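Local coordinates for protein diaminopimelate decarboxylase (Helicobacter pylori, PDB 2QGH) that catalyses the PLP-dependent decarboxylation of meso-diaminopimelate to L-lysine, the last step of bacterial lysine biosynthesis, and holds the L-lysine product beside its cofactor here, at residues A[200-208]-A[219-230]; A[237-248]-A[274-283]. All coordinates share one frame; numbering follows the deposited sequence.

Contact 1: A[200-208]-A[219-230]; sequences VSVHFHIGS and ASQKVAKIAKSL. With PLP (pyridoxal-5'-phosphate), chain B; LYS (lysine), chain C.
F204 receives A219 over one face of its ring: the methyl CB stands 4.1 Å from the ring centroid and 29° off the normal, a CH-pi contact displaced toward CE2. F204 points its CB at the helix, and with CG between the backbone N and the carbonyl carbon (chi1 74°) the ring lies against A219, S220 and V223. V223 approaches it obliquely, its CG2 3.5 Å from F204 CD1. S220 meets the ring edge near its plane, with OG 3.5 Å from F204 CZ; that hydroxyl is already bonded to the carbonyl of I216, so it serves the ring as a packing atom.

Purely aliphatic contacts make up the rest. V202 turns CG1 to V223 CG1 at 4.0 Å and also to I226 and L230, while its CG2 rests on A227 CB at 4.0 Å. Farther along, I206 lays CG2 against A219.

H205 points away from the helix and sets one ring face over PLP C4, its NE2 3.3 Å from PLP C4A; at the end of the loop S208 OG donates to PLP O3P at 2.7 Å.

This is strand-to-helix packing within a beta-alpha-beta unit of the TIM barrel: strand 200-203 and helix 219-230 run at 150° to each other, nearly antiparallel. Helix 213-232 also touches helices 181-193 and 258-268, and F204 and V223 reach F240 of the next strand, 239-241.

Contact 2: A[237-248]-A[274-283]; sequences LRFFDVGGGIGV and LTIICEPGRS. With PLP (pyridoxal-5'-phosphate), chain B; LYS (lysine), chain C.
F240 is bonded to the neighbouring strand through both of its backbone polar groups: its N donates to T275 O at 2.9 Å, and its O accepts from I277 N. T275 N to R238 O before them and V242 N to I277 O after them continue the ladder, so T275 and I277 each give and receive. Beyond it, E279 N reaches G243 O at 2.8 Å from above the carbonyl plane, 74° out of it, as the chains leave regular pairing.

Between the strands' side chains, F239 lies alongside T275, and its CD1 packs on I277 CD1 where the two side chains cross obliquely, while L274 packs on L237 and F240 CB. D241, on the same face as I277, closes an Asx turn by taking G243 N on OD1, nearly along the C-O axis. Its OD2 lies only 2.9 Å from E279 OE2, a close approach of two acidic groups with their carboxylate planes 74° apart.

These are the seventh and eighth strands of a TIM barrel, parallel and in register, and the loops at their C-terminal ends form the phosphate site, as in other fold type III PLP enzymes. E279, extended beyond CG, brings OE1 to 2.8 Å from PLP N1; the same oxygen is hydrogen-bonded to H203 NE2.

PLP O2P is gripped by G245 N (178°, almost straight), by G281 N at the N-cap position and by water 2, which also donates to I246 O and accepts from S283 N. O1P takes R282 N at 2.7 Å. Water 1 joins R282 NE to O3P. The R282 side chain bends at chi3, and its guanidinium presents its edge to the carboxylate of the bound lysine: NH2 donates to OXT at 2.7 Å, NH1 more weakly. S208 OG is a second partner of NH2 and Y250 OH of NH1.

Both contacts belong to the same barrel, but they bind its elements differently. Contact 1 is wholly buried and sets a strand and the loop after it against the helix outside, almost entirely by apolar packing, without hydrogen bonds between the two segments. Contact 2, mostly buried but with R238 exposed near its N-terminal end, zips two adjacent strands through backbone bonds and carries polar groups inward to the cofactor. Strands 197-203 and 239-241 are neighbours in the sheet, so V200 O meets R238 N at 2.8 Å and V202 packs on L237. PLP is shared at the ligand end: contact 1 supplies a ring over the pyridine, contact 2 most of the phosphate donors.

Contact 1: A[200-208]-A[219-230]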
# COMPACT_ATOMS: atom_id res chain seq x y z
N VAL A 200 5.01 26.54 22.92
CA VAL A 200 6.07 27.35 22.33
C VAL A 200 5.94 27.54 20.83
O VAL A 200 6.74 28.23 20.21
CB VAL A 200 7.46 26.73 22.65
CG1 VAL A 200 7.63 26.60 24.14
CG2 VAL A 200 7.60 25.36 21.98
N SER A 201 4.91 26.95 20.23
CA SER A 201 4.80 27.06 18.80
C SER A 201 3.39 26.94 18.25
O SER A 201 2.52 26.35 18.89
CB SER A 201 5.68 25.97 18.17
OG SER A 201 5.38 25.78 16.81
N VAL A 202 3.16 27.55 17.09
CA VAL A 202 1.87 27.45 16.41
C VAL A 202 2.24 26.69 15.16
O VAL A 202 3.35 26.86 14.65
CB VAL A 202 1.28 28.80 15.93
CG1 VAL A 202 -0.16 28.88 16.34
CG2 VAL A 202 2.08 29.96 16.46
N HIS A 203 1.33 25.89 14.64
CA HIS A 203 1.64 25.12 13.44
C HIS A 203 0.44 24.93 12.52
O HIS A 203 -0.71 25.00 12.95
CB HIS A 203 2.24 23.77 13.87
CG HIS A 203 2.30 22.75 12.78
ND1 HIS A 203 1.18 22.10 12.30
CD2 HIS A 203 3.35 22.25 12.09
CE1 HIS A 203 1.54 21.24 11.37
NE2 HIS A 203 2.85 21.31 11.22
N PHE A 204 0.72 24.72 11.23
CA PHE A 204 -0.34 24.45 10.27
C PHE A 204 0.23 23.75 9.04
O PHE A 204 1.39 23.96 8.66
CB PHE A 204 -1.07 25.74 9.84
CG PHE A 204 -0.28 26.63 8.91
CD1 PHE A 204 0.37 27.76 9.40
CD2 PHE A 204 -0.21 26.35 7.55
CE1 PHE A 204 1.06 28.60 8.53
CE2 PHE A 204 0.48 27.18 6.68
CZ PHE A 204 1.12 28.32 7.18
N HIS A 205 -0.59 22.90 8.45
CA HIS A 205 -0.21 22.17 7.24
C HIS A 205 -1.50 21.94 6.48
O HIS A 205 -2.31 21.09 6.87
CB HIS A 205 0.44 20.84 7.59
CG HIS A 205 0.88 20.07 6.38
ND1 HIS A 205 2.02 20.40 5.67
CD2 HIS A 205 0.29 19.06 5.70
CE1 HIS A 205 2.10 19.63 4.60
NE2 HIS A 205 1.07 18.81 4.60
N ILE A 206 -1.70 22.68 5.39
CA ILE A 206 -2.93 22.58 4.62
C ILE A 206 -3.03 21.55 3.49
O ILE A 206 -4.12 21.36 2.93
CB ILE A 206 -3.33 23.96 4.03
CG1 ILE A 206 -2.24 24.49 3.11
CG2 ILE A 206 -3.58 24.95 5.16
CD1 ILE A 206 -2.64 25.72 2.31
N GLY A 207 -1.92 20.89 3.15
CA GLY A 207 -1.97 19.90 2.09
C GLY A 207 -0.62 19.54 1.50
O GLY A 207 0.41 20.07 1.91
N SER A 208 -0.63 18.62 0.53
CA SER A 208 0.59 18.17 -0.12
C SER A 208 0.51 18.34 -1.65
O SER A 208 -0.57 18.39 -2.22
CB SER A 208 0.86 16.70 0.21
OG SER A 208 2.10 16.27 -0.31
N ALA A 219 -3.14 31.01 4.60
CA ALA A 219 -3.04 30.29 5.86
C ALA A 219 -2.02 30.96 6.79
O ALA A 219 -2.25 31.08 7.99
CB ALA A 219 -2.63 28.84 5.60
N SER A 220 -0.91 31.42 6.22
CA SER A 220 0.12 32.09 7.01
C SER A 220 -0.42 33.36 7.67
O SER A 220 -0.13 33.63 8.84
CB SER A 220 1.31 32.44 6.12
OG SER A 220 1.91 31.28 5.58
N GLN A 221 -1.19 34.14 6.93
CA GLN A 221 -1.75 35.37 7.46
C GLN A 221 -2.71 35.09 8.60
O GLN A 221 -2.61 35.68 9.68
CB GLN A 221 -2.48 36.13 6.35
CG GLN A 221 -1.63 36.33 5.12
CD GLN A 221 -2.37 37.01 4.00
OE1 GLN A 221 -3.55 36.73 3.76
NE2 GLN A 221 -1.69 37.91 3.29
N LYS A 222 -3.65 34.17 8.38
CA LYS A 222 -4.61 33.84 9.41
C LYS A 222 -3.94 33.32 10.67
O LYS A 222 -4.30 33.73 11.77
CB LYS A 222 -5.62 32.81 8.89
CG LYS A 222 -6.69 33.41 7.98
CD LYS A 222 -6.10 34.12 6.77
CE LYS A 222 -7.17 34.79 5.91
NZ LYS A 222 -8.17 33.83 5.36
N VAL A 223 -2.97 32.43 10.52
CA VAL A 223 -2.28 31.88 11.68
C VAL A 223 -1.37 32.92 12.32
O VAL A 223 -1.13 32.88 13.53
CB VAL A 223 -1.45 30.62 11.30
CG1 VAL A 223 -0.72 30.08 12.53
CG2 VAL A 223 -2.37 29.55 10.72
N ALA A 224 -0.85 33.84 11.52
CA ALA A 224 0.00 34.89 12.07
C ALA A 224 -0.88 35.79 12.93
O ALA A 224 -0.44 36.34 13.95
CB ALA A 224 0.64 35.70 10.95
N LYS A 225 -2.14 35.92 12.54
CA LYS A 225 -3.07 36.75 13.29
C LYS A 225 -3.37 36.10 14.64
O LYS A 225 -3.29 36.75 15.68
CB LYS A 225 -4.35 36.98 12.50
CG LYS A 225 -5.33 37.93 13.17
CD LYS A 225 -6.47 38.31 12.22
CE LYS A 225 -7.50 39.20 12.89
NZ LYS A 225 -8.56 39.62 11.93
N ILE A 226 -3.71 34.82 14.62
CA ILE A 226 -4.01 34.12 15.87
C ILE A 226 -2.78 34.12 16.77
O ILE A 226 -2.89 34.25 17.99
CB ILE A 226 -4.47 32.66 15.61
CG1 ILE A 226 -3.35 31.87 14.94
CG2 ILE A 226 -5.70 32.65 14.71
CD1 ILE A 226 -3.73 30.44 14.58
N ALA A 227 -1.60 33.98 16.16
CA ALA A 227 -0.35 33.99 16.92
C ALA A 227 -0.17 35.33 17.62
O ALA A 227 0.12 35.38 18.81
CB ALA A 227 0.83 33.73 15.99
N LYS A 228 -0.33 36.42 16.87
CA LYS A 228 -0.20 37.75 17.44
C LYS A 228 -1.15 37.85 18.63
O LYS A 228 -0.81 38.43 19.67
CB LYS A 228 -0.55 38.83 16.40
CG LYS A 228 -0.52 40.25 16.97
CD LYS A 228 -0.80 41.30 15.91
CE LYS A 228 -0.92 42.71 16.52
NZ LYS A 228 0.34 43.20 17.16
N SER A 229 -2.33 37.27 18.48
CA SER A 229 -3.34 37.26 19.52
C SER A 229 -2.86 36.44 20.72
O SER A 229 -3.06 36.82 21.87
CB SER A 229 -4.64 36.66 18.96
OG SER A 229 -5.57 36.37 19.98
N LEU A 230 -2.23 35.31 20.43
CA LEU A 230 -1.72 34.42 21.47
C LEU A 230 -0.67 35.10 22.34
O LEU A 230 -0.70 34.96 23.56
CB LEU A 230 -1.11 33.17 20.84
CG LEU A 230 -1.98 31.92 20.66
CD1 LEU A 230 -3.40 32.31 20.27
CD2 LEU A 230 -1.34 31.04 19.60
N1 PLP B . 4.31 18.17 7.61
C2 PLP B . 3.10 17.53 7.94
C2A PLP B . 2.48 17.73 9.26
C3 PLP B . 2.51 16.64 6.95
O3 PLP B . 1.33 15.97 7.23
C4 PLP B . 3.11 16.45 5.71
C4A PLP B . 2.28 15.74 4.71
C5 PLP B . 4.32 17.08 5.40
C6 PLP B . 4.92 17.98 6.36
C5A PLP B . 5.19 16.78 4.25
O4P PLP B . 4.69 17.45 3.12
P PLP B . 5.32 17.33 1.80
O1P PLP B . 5.98 15.97 1.40
O2P PLP B . 6.42 18.48 1.82
O3P PLP B . 4.18 17.61 0.75
N LYS C . 1.45 9.93 0.44
CA LYS C . 1.02 11.14 -0.32
C LYS C . 1.56 11.09 -1.75
O LYS C . 2.04 10.01 -2.14
CB LYS C . 1.51 12.42 0.40
CG LYS C . 0.86 12.62 1.76
CD LYS C . 1.59 13.65 2.60
CE LYS C . 0.88 13.82 3.94
NZ LYS C . 1.60 14.68 4.94
OXT LYS C . 1.50 12.12 -2.46

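Contact 2: A[237-248]-A[274-283]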
# COMPACT_ATOMS: atom_id res chain seq x y z
N LEU A 237 5.29 32.31 22.49
CA LEU A 237 5.64 31.61 21.25
C LEU A 237 7.06 31.90 20.81
O LEU A 237 7.53 33.03 20.92
CB LEU A 237 4.69 32.01 20.12
CG LEU A 237 3.20 31.74 20.31
CD1 LEU A 237 2.45 32.33 19.12
CD2 LEU A 237 2.95 30.25 20.44
N ARG A 238 7.74 30.88 20.30
CA ARG A 238 9.11 31.02 19.83
C ARG A 238 9.25 30.52 18.40
O ARG A 238 10.21 30.86 17.71
CB ARG A 238 10.06 30.24 20.75
CG ARG A 238 10.17 30.82 22.19
CD ARG A 238 11.36 31.78 22.32
NE ARG A 238 11.27 32.70 23.46
CZ ARG A 238 12.21 33.59 23.78
NH1 ARG A 238 13.32 33.68 23.05
NH2 ARG A 238 12.04 34.42 24.79
N PHE A 239 8.28 29.72 17.96
CA PHE A 239 8.28 29.13 16.61
C PHE A 239 6.97 29.34 15.83
O PHE A 239 5.89 29.43 16.41
CB PHE A 239 8.54 27.62 16.69
CG PHE A 239 9.77 27.24 17.45
CD1 PHE A 239 11.02 27.27 16.83
CD2 PHE A 239 9.69 26.82 18.77
CE1 PHE A 239 12.17 26.88 17.53
CE2 PHE A 239 10.83 26.43 19.47
CZ PHE A 239 12.07 26.46 18.84
N PHE A 240 7.10 29.38 14.51
CA PHE A 240 5.96 29.52 13.61
C PHE A 240 6.20 28.45 12.55
O PHE A 240 7.08 28.59 11.69
CB PHE A 240 5.96 30.92 12.97
CG PHE A 240 4.68 31.24 12.23
CD1 PHE A 240 3.55 31.68 12.92
CD2 PHE A 240 4.61 31.10 10.84
CE1 PHE A 240 2.38 31.98 12.24
CE2 PHE A 240 3.44 31.40 10.15
CZ PHE A 240 2.32 31.84 10.85
N ASP A 241 5.42 27.37 12.60
CA ASP A 241 5.59 26.26 11.68
C ASP A 241 4.60 26.24 10.53
O ASP A 241 3.40 26.06 10.74
CB ASP A 241 5.50 24.95 12.45
CG ASP A 241 6.22 23.82 11.77
OD1 ASP A 241 6.16 23.74 10.53
OD2 ASP A 241 6.85 23.01 12.48
N VAL A 242 5.10 26.37 9.30
CA VAL A 242 4.25 26.37 8.11
C VAL A 242 4.07 24.99 7.47
O VAL A 242 3.38 24.87 6.45
CB VAL A 242 4.81 27.32 7.03
CG1 VAL A 242 4.99 28.72 7.60
CG2 VAL A 242 6.12 26.79 6.51
N GLY A 243 4.68 23.96 8.06
CA GLY A 243 4.57 22.62 7.51
C GLY A 243 5.29 22.47 6.18
O GLY A 243 6.22 23.22 5.87
N GLY A 244 4.87 21.49 5.39
CA GLY A 244 5.48 21.27 4.08
C GLY A 244 4.42 21.51 3.03
O GLY A 244 3.65 22.47 3.14
N GLY A 245 4.37 20.68 1.99
CA GLY A 245 3.34 20.84 0.99
C GLY A 245 3.70 21.35 -0.39
O GLY A 245 2.88 21.27 -1.30
N ILE A 246 4.90 21.88 -0.58
CA ILE A 246 5.29 22.39 -1.90
C ILE A 246 5.39 21.24 -2.91
O ILE A 246 6.15 20.30 -2.71
CB ILE A 246 6.62 23.15 -1.83
CG1 ILE A 246 6.40 24.48 -1.09
CG2 ILE A 246 7.19 23.36 -3.23
CD1 ILE A 246 7.60 25.41 -1.08
N GLY A 247 4.62 21.34 -3.98
CA GLY A 247 4.61 20.30 -5.00
C GLY A 247 5.77 20.30 -5.98
O GLY A 247 6.50 21.29 -6.10
N VAL A 248 5.97 19.17 -6.66
CA VAL A 248 7.04 19.07 -7.64
C VAL A 248 6.45 19.01 -9.04
O VAL A 248 5.22 18.94 -9.20
CB VAL A 248 7.95 17.83 -7.41
CG1 VAL A 248 8.71 17.97 -6.09
CG2 VAL A 248 7.13 16.55 -7.43
N LEU A 274 9.59 35.45 15.27
CA LEU A 274 9.55 34.02 15.56
C LEU A 274 10.44 33.23 14.62
O LEU A 274 10.71 33.67 13.50
CB LEU A 274 8.12 33.50 15.43
CG LEU A 274 7.11 34.06 16.41
CD1 LEU A 274 5.71 33.61 16.05
CD2 LEU A 274 7.47 33.60 17.80
N THR A 275 10.90 32.07 15.07
CA THR A 275 11.73 31.22 14.24
C THR A 275 10.79 30.47 13.31
O THR A 275 9.89 29.76 13.76
CB THR A 275 12.53 30.20 15.09
OG1 THR A 275 13.44 30.90 15.94
CG2 THR A 275 13.31 29.24 14.17
N ILE A 276 10.99 30.63 12.01
CA ILE A 276 10.12 29.95 11.07
C ILE A 276 10.59 28.51 10.87
O ILE A 276 11.78 28.23 10.81
CB ILE A 276 10.04 30.75 9.72
CG1 ILE A 276 9.43 29.90 8.61
CG2 ILE A 276 11.41 31.29 9.34
CD1 ILE A 276 10.39 28.92 7.98
N ILE A 277 9.62 27.60 10.83
CA ILE A 277 9.90 26.18 10.63
C ILE A 277 9.17 25.69 9.40
O ILE A 277 7.98 25.98 9.19
CB ILE A 277 9.43 25.30 11.82
CG1 ILE A 277 10.22 25.62 13.09
CG2 ILE A 277 9.60 23.83 11.47
CD1 ILE A 277 9.84 24.74 14.28
N CYS A 278 9.88 24.93 8.57
CA CYS A 278 9.29 24.35 7.37
C CYS A 278 9.46 22.85 7.48
O CYS A 278 10.50 22.36 7.96
CB CYS A 278 9.99 24.86 6.11
SG CYS A 278 9.88 26.65 5.82
N GLU A 279 8.45 22.11 7.05
CA GLU A 279 8.49 20.66 7.10
C GLU A 279 8.42 20.05 5.68
O GLU A 279 7.55 19.23 5.39
CB GLU A 279 7.34 20.16 7.97
CG GLU A 279 7.28 20.85 9.33
CD GLU A 279 6.11 20.39 10.17
OE1 GLU A 279 5.05 20.08 9.59
OE2 GLU A 279 6.25 20.35 11.41
N PRO A 280 9.34 20.45 4.79
CA PRO A 280 9.35 19.93 3.42
C PRO A 280 9.66 18.43 3.36
O PRO A 280 10.54 17.93 4.08
CB PRO A 280 10.42 20.77 2.75
CG PRO A 280 11.42 20.92 3.84
CD PRO A 280 10.54 21.27 5.03
N GLY A 281 8.94 17.73 2.50
CA GLY A 281 9.16 16.30 2.34
C GLY A 281 9.40 15.96 0.88
O GLY A 281 10.53 15.70 0.47
N ARG A 282 8.33 15.99 0.10
CA ARG A 282 8.37 15.69 -1.33
C ARG A 282 9.42 16.51 -2.08
O ARG A 282 10.29 15.95 -2.75
CB ARG A 282 6.99 15.96 -1.94
CG ARG A 282 6.75 15.30 -3.29
CD ARG A 282 5.51 15.89 -3.95
NE ARG A 282 4.31 15.73 -3.14
CZ ARG A 282 3.64 14.59 -3.01
NH1 ARG A 282 4.04 13.49 -3.64
NH2 ARG A 282 2.57 14.55 -2.22
N SER A 283 9.34 17.83 -1.96
CA SER A 283 10.27 18.73 -2.63
C SER A 283 11.74 18.53 -2.26
O SER A 283 12.63 19.12 -2.87
CB SER A 283 9.87 20.19 -2.38
OG SER A 283 9.71 20.47 -1.00
N1 PLP B . 4.31 18.17 7.61
C2 PLP B . 3.10 17.53 7.94
C2A PLP B . 2.48 17.73 9.26
C3 PLP B . 2.51 16.64 6.95
O3 PLP B . 1.33 15.97 7.23
C4 PLP B . 3.11 16.45 5.71
C4A PLP B . 2.28 15.74 4.71
C5 PLP B . 4.32 17.08 5.40
C6 PLP B . 4.92 17.98 6.36
C5A PLP B . 5.19 16.78 4.25
O4P PLP B . 4.69 17.45 3.12
P PLP B . 5.32 17.33 1.80
O1P PLP B . 5.98 15.97 1.40
O2P PLP B . 6.42 18.48 1.82
O3P PLP B . 4.18 17.61 0.75
N LYS C . 1.45 9.93 0.44
CA LYS C . 1.02 11.14 -0.32
C LYS C . 1.56 11.09 -1.75
O LYS C . 2.04 10.01 -2.14
CB LYS C . 1.51 12.42 0.40
CG LYS C . 0.86 12.62 1.76
CD LYS C . 1.59 13.65 2.60
CE LYS C . 0.88 13.82 3.94
NZ LYS C . 1.60 14.68 4.94
OXT LYS C . 1.50 12.12 -2.46
O HOH W 1 4.30 18.19 -1.83
O HOH W 2 7.28 19.49 -0.43